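Local coordinates for protein serine protease p27 (PDB 2W5E) that is a trypsin-like serine protease with a catalytic triad that probably cleaves the astrovirus non-structural polyprotein into functional products, at residues 114-128 with 140-154. Residues are numbered along the deposited sequence; the frame is centred on the assembly and turned at random.
Sequences NTLSYAVRTQDGMSG and AVHQTNTGYTGGAVI
A140 meets L116 through methyl groups: CB of A140 lies 4.1 Å from CD2 of L116. The CG of H142 lies anti to the backbone N (chi1 -179°), and this sends the imidazole across to Y118 and M126. ND1 of H142 shares a hydrogen bond of 2.7 Å with OH of Y118, at the imidazole edge. The two rings meet rim to rim with planes 58° apart. CB of M126 covers one imidazole face in a CH-pi contact, 3.8 Å from the centroid of the H142 ring. The backbone O of H142 takes a hydrogen bond from N of G128, just after the catalytic S127, whose OG hydrogen-bonds NE2 of the triad H37. The side chain of Q143 points away, and its NE2 hydrogen-bonds the backbone O of the catalytic D65; with T144 it faces G151 in a classic beta bulge. N145 reaches the loop 120-128: ND2 of N145 gives O of Q123 a bent bond of 3.0 Å, from above the carbonyl plane. The chain then reverses in a type II' turn, T146 to T149. Y148 in this turn offers its ring face to CG of Q123, a CH-pi contact. From T149 to V153 the strand pairs antiparallel with 115-119. G150 lets the Y118 ring lie against its backbone, and CB of A152 touches the ring edge. I154 N closes the ladder on O of N114. This is the C-terminal six-stranded barrel of the chymotrypsin-like fold, with the catalytic-serine loop hydrogen-bonded to strand 138-146.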
loop_
_atom_site.group_PDB
_atom_site.type_symbol
_atom_site.label_atom_id
_atom_site.label_comp_id
_atom_site.label_asym_id
_atom_site.label_seq_id
_atom_site.Cartn_x
_atom_site.Cartn_y
_atom_site.Cartn_z
ATOM N N ASN A 114 29.101 22.716 0.649
ATOM C CA ASN A 114 28.380 21.733 -0.166
ATOM C C ASN A 114 28.660 20.293 0.262
ATOM O O ASN A 114 28.250 19.344 -0.410
ATOM C CB ASN A 114 28.715 21.916 -1.652
ATOM C CG ASN A 114 27.821 22.939 -2.331
ATOM O OD1 ASN A 114 26.606 22.968 -2.111
ATOM N ND2 ASN A 114 28.418 23.779 -3.171
ATOM N N THR A 115 29.348 20.145 1.391
ATOM C CA THR A 115 29.795 18.846 1.878
ATOM C C THR A 115 29.064 18.435 3.154
ATOM O O THR A 115 28.920 19.226 4.092
ATOM C CB THR A 115 31.323 18.841 2.104
ATOM O OG1 THR A 115 31.981 19.063 0.850
ATOM C CG2 THR A 115 31.802 17.512 2.683
ATOM N N LEU A 116 28.608 17.188 3.172
ATOM C CA LEU A 116 27.961 16.595 4.332
ATOM C C LEU A 116 28.899 15.542 4.923
ATOM O O LEU A 116 29.401 14.680 4.199
ATOM C CB LEU A 116 26.623 15.979 3.904
ATOM C CG LEU A 116 25.509 15.637 4.896
ATOM C CD1 LEU A 116 25.071 16.848 5.710
ATOM C CD2 LEU A 116 24.324 15.051 4.144
ATOM N N SER A 117 29.158 15.639 6.227
ATOM C CA SER A 117 29.995 14.671 6.939
ATOM C C SER A 117 29.184 13.895 7.960
ATOM O O SER A 117 28.293 14.447 8.599
ATOM C CB SER A 117 31.161 15.365 7.635
ATOM O OG SER A 117 32.009 15.970 6.682
ATOM N N TYR A 118 29.514 12.614 8.112
ATOM C CA TYR A 118 28.728 11.679 8.915
ATOM C C TYR A 118 29.557 10.435 9.185
ATOM O O TYR A 118 30.415 10.058 8.376
ATOM C CB TYR A 118 27.439 11.280 8.172
ATOM C CG TYR A 118 27.678 10.999 6.702
ATOM C CD1 TYR A 118 27.985 9.714 6.256
ATOM C CD2 TYR A 118 27.624 12.026 5.762
ATOM C CE1 TYR A 118 28.229 9.462 4.912
ATOM C CE2 TYR A 118 27.871 11.787 4.424
ATOM C CZ TYR A 118 28.172 10.501 4.008
ATOM O OH TYR A 118 28.410 10.263 2.681
ATOM N N ALA A 119 29.293 9.800 10.320
ATOM C CA ALA A 119 29.921 8.533 10.662
ATOM C C ALA A 119 29.446 7.438 9.705
ATOM O O ALA A 119 28.271 7.410 9.312
ATOM C CB ALA A 119 29.594 8.161 12.089
ATOM N N VAL A 120 30.369 6.558 9.321
ATOM C CA VAL A 120 30.045 5.411 8.464
ATOM C C VAL A 120 30.438 4.102 9.146
ATOM O O VAL A 120 31.303 4.085 10.018
ATOM C CB VAL A 120 30.676 5.514 7.038
ATOM C CG1 VAL A 120 29.997 6.604 6.225
ATOM C CG2 VAL A 120 32.192 5.737 7.098
ATOM N N ARG A 121 29.791 3.012 8.744
ATOM C CA ARG A 121 30.005 1.713 9.376
ATOM C C ARG A 121 31.114 0.888 8.719
ATOM O O ARG A 121 31.579 -0.102 9.294
ATOM C CB ARG A 121 28.693 0.921 9.439
ATOM C CG ARG A 121 27.687 1.461 10.462
ATOM C CD ARG A 121 28.097 1.109 11.882
ATOM N NE ARG A 121 27.446 1.949 12.883
ATOM C CZ ARG A 121 27.684 1.880 14.191
ATOM N NH1 ARG A 121 28.570 1.010 14.670
ATOM N NH2 ARG A 121 27.037 2.687 15.027
ATOM N N THR A 122 31.530 1.289 7.523
ATOM C CA THR A 122 32.663 0.643 6.862
ATOM C C THR A 122 33.625 1.656 6.250
ATOM O O THR A 122 33.234 2.772 5.899
ATOM C CB THR A 122 32.219 -0.408 5.800
ATOM O OG1 THR A 122 33.364 -1.146 5.353
ATOM C CG2 THR A 122 31.556 0.249 4.603
ATOM N N GLN A 123 34.892 1.264 6.151
ATOM C CA GLN A 123 35.889 2.064 5.452
ATOM C C GLN A 123 35.858 1.703 3.968
ATOM O O GLN A 123 36.380 2.440 3.132
ATOM C CB GLN A 123 37.288 1.831 6.033
ATOM C CG GLN A 123 37.447 2.233 7.498
ATOM C CD GLN A 123 38.891 2.154 7.990
ATOM O OE1 GLN A 123 39.839 2.130 7.197
ATOM N NE2 GLN A 123 39.060 2.120 9.306
ATOM N N ASP A 124 35.215 0.574 3.663
ATOM C CA ASP A 124 35.104 0.034 2.301
ATOM C C ASP A 124 34.350 0.932 1.314
ATOM O O ASP A 124 33.897 2.023 1.661
ATOM C CB ASP A 124 34.452 -1.353 2.334
ATOM C CG ASP A 124 35.332 -2.404 2.986
ATOM O OD1 ASP A 124 36.480 -2.596 2.522
ATOM O OD2 ASP A 124 34.867 -3.055 3.952
ATOM N N GLY A 125 34.216 0.442 0.082
ATOM C CA GLY A 125 33.637 1.194 -1.025
ATOM C C GLY A 125 32.161 1.537 -0.913
ATOM O O GLY A 125 31.292 0.697 -1.160
ATOM N N MET A 126 31.891 2.790 -0.560
ATOM C CA MET A 126 30.525 3.310 -0.512
ATOM C C MET A 126 30.259 4.367 -1.583
ATOM O O MET A 126 29.198 4.996 -1.576
ATOM C CB MET A 126 30.233 3.897 0.866
ATOM C CG MET A 126 30.040 2.876 1.956
ATOM S SD MET A 126 29.802 3.691 3.541
ATOM C CE MET A 126 28.920 2.395 4.404
ATOM N N SER A 127 31.215 4.563 -2.496
ATOM C CA SER A 127 31.108 5.607 -3.521
ATOM C C SER A 127 29.785 5.527 -4.282
ATOM O O SER A 127 29.387 4.450 -4.730
ATOM C CB SER A 127 32.277 5.533 -4.509
ATOM O OG SER A 127 33.535 5.635 -3.851
ATOM N N GLY A 128 29.116 6.673 -4.408
ATOM C CA GLY A 128 27.846 6.778 -5.128
ATOM C C GLY A 128 26.598 6.617 -4.266
ATOM O O GLY A 128 25.500 6.982 -4.690
ATOM N N ALA A 140 22.220 13.944 -0.530
ATOM C CA ALA A 140 23.604 13.975 -1.001
ATOM C C ALA A 140 24.059 12.638 -1.589
ATOM O O ALA A 140 23.393 11.620 -1.431
ATOM C CB ALA A 140 24.534 14.393 0.143
ATOM N N VAL A 141 25.209 12.664 -2.262
ATOM C CA VAL A 141 25.816 11.468 -2.862
ATOM C C VAL A 141 27.191 11.194 -2.228
ATOM O O VAL A 141 28.084 12.041 -2.298
ATOM C CB VAL A 141 25.958 11.631 -4.404
ATOM C CG1 VAL A 141 26.576 10.388 -5.034
ATOM C CG2 VAL A 141 24.604 11.950 -5.048
ATOM N N HIS A 142 27.359 10.053 -1.619
ATOM C CA HIS A 142 28.572 9.721 -0.947
ATOM C C HIS A 142 29.812 9.697 -1.847
ATOM O O HIS A 142 29.820 9.106 -2.865
ATOM C CB HIS A 142 28.446 8.394 -0.257
ATOM C CG HIS A 142 29.669 7.988 0.490
ATOM N ND1 HIS A 142 29.777 8.106 1.850
ATOM C CD2 HIS A 142 30.834 7.460 0.067
ATOM C CE1 HIS A 142 30.951 7.659 2.233
ATOM N NE2 HIS A 142 31.610 7.261 1.171
ATOM N N GLN A 143 30.854 10.369 -1.422
ATOM C CA GLN A 143 32.046 10.585 -2.242
ATOM C C GLN A 143 33.273 9.847 -1.722
ATOM O O GLN A 143 33.941 9.141 -2.478
ATOM C CB GLN A 143 32.361 12.081 -2.356
ATOM C CG GLN A 143 31.301 12.898 -3.066
ATOM C CD GLN A 143 31.221 12.599 -4.553
ATOM O OE1 GLN A 143 32.241 12.421 -5.220
ATOM N NE2 GLN A 143 30.003 12.551 -5.080
ATOM N N THR A 144 33.566 10.009 -0.433
ATOM C CA THR A 144 34.815 9.505 0.132
ATOM C C THR A 144 34.744 9.284 1.643
ATOM O O THR A 144 33.754 9.634 2.290
ATOM C CB THR A 144 35.995 10.460 -0.201
ATOM O OG1 THR A 144 37.239 9.859 0.193
ATOM C CG2 THR A 144 35.820 11.810 0.494
ATOM N N ASN A 145 35.799 8.692 2.195
ATOM C CA ASN A 145 35.931 8.553 3.642
ATOM C C ASN A 145 37.361 8.716 4.137
ATOM O O ASN A 145 38.317 8.426 3.412
ATOM C CB ASN A 145 35.344 7.222 4.133
ATOM C CG ASN A 145 35.991 6.012 3.482
ATOM O OD1 ASN A 145 37.209 5.843 3.520
ATOM N ND2 ASN A 145 35.167 5.148 2.900
ATOM N N THR A 146 37.493 9.211 5.366
ATOM C CA THR A 146 38.759 9.164 6.088
ATOM C C THR A 146 38.486 8.384 7.368
ATOM O O THR A 146 37.937 8.921 8.329
ATOM C CB THR A 146 39.337 10.577 6.390
ATOM O OG1 THR A 146 38.455 11.294 7.262
ATOM C CG2 THR A 146 39.531 11.378 5.107
ATOM N N GLY A 147 38.845 7.103 7.353
ATOM C CA GLY A 147 38.494 6.185 8.435
ATOM C C GLY A 147 37.007 5.874 8.429
ATOM O O GLY A 147 36.457 5.444 7.409
ATOM N N TYR A 148 36.359 6.096 9.570
ATOM C CA TYR A 148 34.916 5.887 9.690
ATOM C C TYR A 148 34.113 7.189 9.614
ATOM O O TYR A 148 32.963 7.247 10.062
ATOM C CB TYR A 148 34.580 5.097 10.963
ATOM C CG TYR A 148 35.047 3.658 10.918
ATOM C CD1 TYR A 148 34.277 2.674 10.298
ATOM C CD2 TYR A 148 36.266 3.281 11.485
ATOM C CE1 TYR A 148 34.703 1.349 10.248
ATOM C CE2 TYR A 148 36.704 1.954 11.440
ATOM C CZ TYR A 148 35.920 0.998 10.821
ATOM O OH TYR A 148 36.345 -0.312 10.772
ATOM N N THR A 149 34.721 8.229 9.045
ATOM C CA THR A 149 34.005 9.464 8.729
ATOM C C THR A 149 33.785 9.548 7.222
ATOM O O THR A 149 34.746 9.606 6.452
ATOM C CB THR A 149 34.765 10.724 9.204
ATOM O OG1 THR A 149 35.067 10.610 10.600
ATOM C CG2 THR A 149 33.929 11.978 8.973
ATOM N N GLY A 150 32.516 9.549 6.813
ATOM C CA GLY A 150 32.150 9.670 5.404
ATOM C C GLY A 150 31.899 11.106 4.989
ATOM O O GLY A 150 31.569 11.952 5.820
ATOM N N GLY A 151 32.063 11.376 3.697
ATOM C CA GLY A 151 31.804 12.695 3.122
ATOM C C GLY A 151 31.023 12.605 1.822
ATOM O O GLY A 151 31.320 11.772 0.965
ATOM N N ALA A 152 30.021 13.466 1.679
ATOM C CA ALA A 152 29.146 13.452 0.510
ATOM C C ALA A 152 28.961 14.852 -0.052
ATOM O O ALA A 152 29.105 15.831 0.671
ATOM C CB ALA A 152 27.797 12.854 0.881
ATOM N N VAL A 153 28.657 14.942 -1.346
ATOM C CA VAL A 153 28.307 16.219 -1.969
ATOM C C VAL A 153 26.789 16.373 -2.012
ATOM O O VAL A 153 26.086 15.509 -2.546
ATOM C CB VAL A 153 28.897 16.368 -3.401
ATOM C CG1 VAL A 153 28.490 17.698 -4.015
ATOM C CG2 VAL A 153 30.417 16.265 -3.372
ATOM N N ILE A 154 26.302 17.475 -1.446
ATOM C CA ILE A 154 24.875 17.809 -1.448
ATOM C C ILE A 154 24.330 17.952 -2.874
ATOM O O ILE A 154 24.972 18.549 -3.744
ATOM C CB ILE A 154 24.575 19.075 -0.582
ATOM C CG1 ILE A 154 24.516 18.707 0.902
ATOM C CG2 ILE A 154 23.250 19.729 -0.961
ATOM C CD1 ILE A 154 25.759 19.052 1.680
#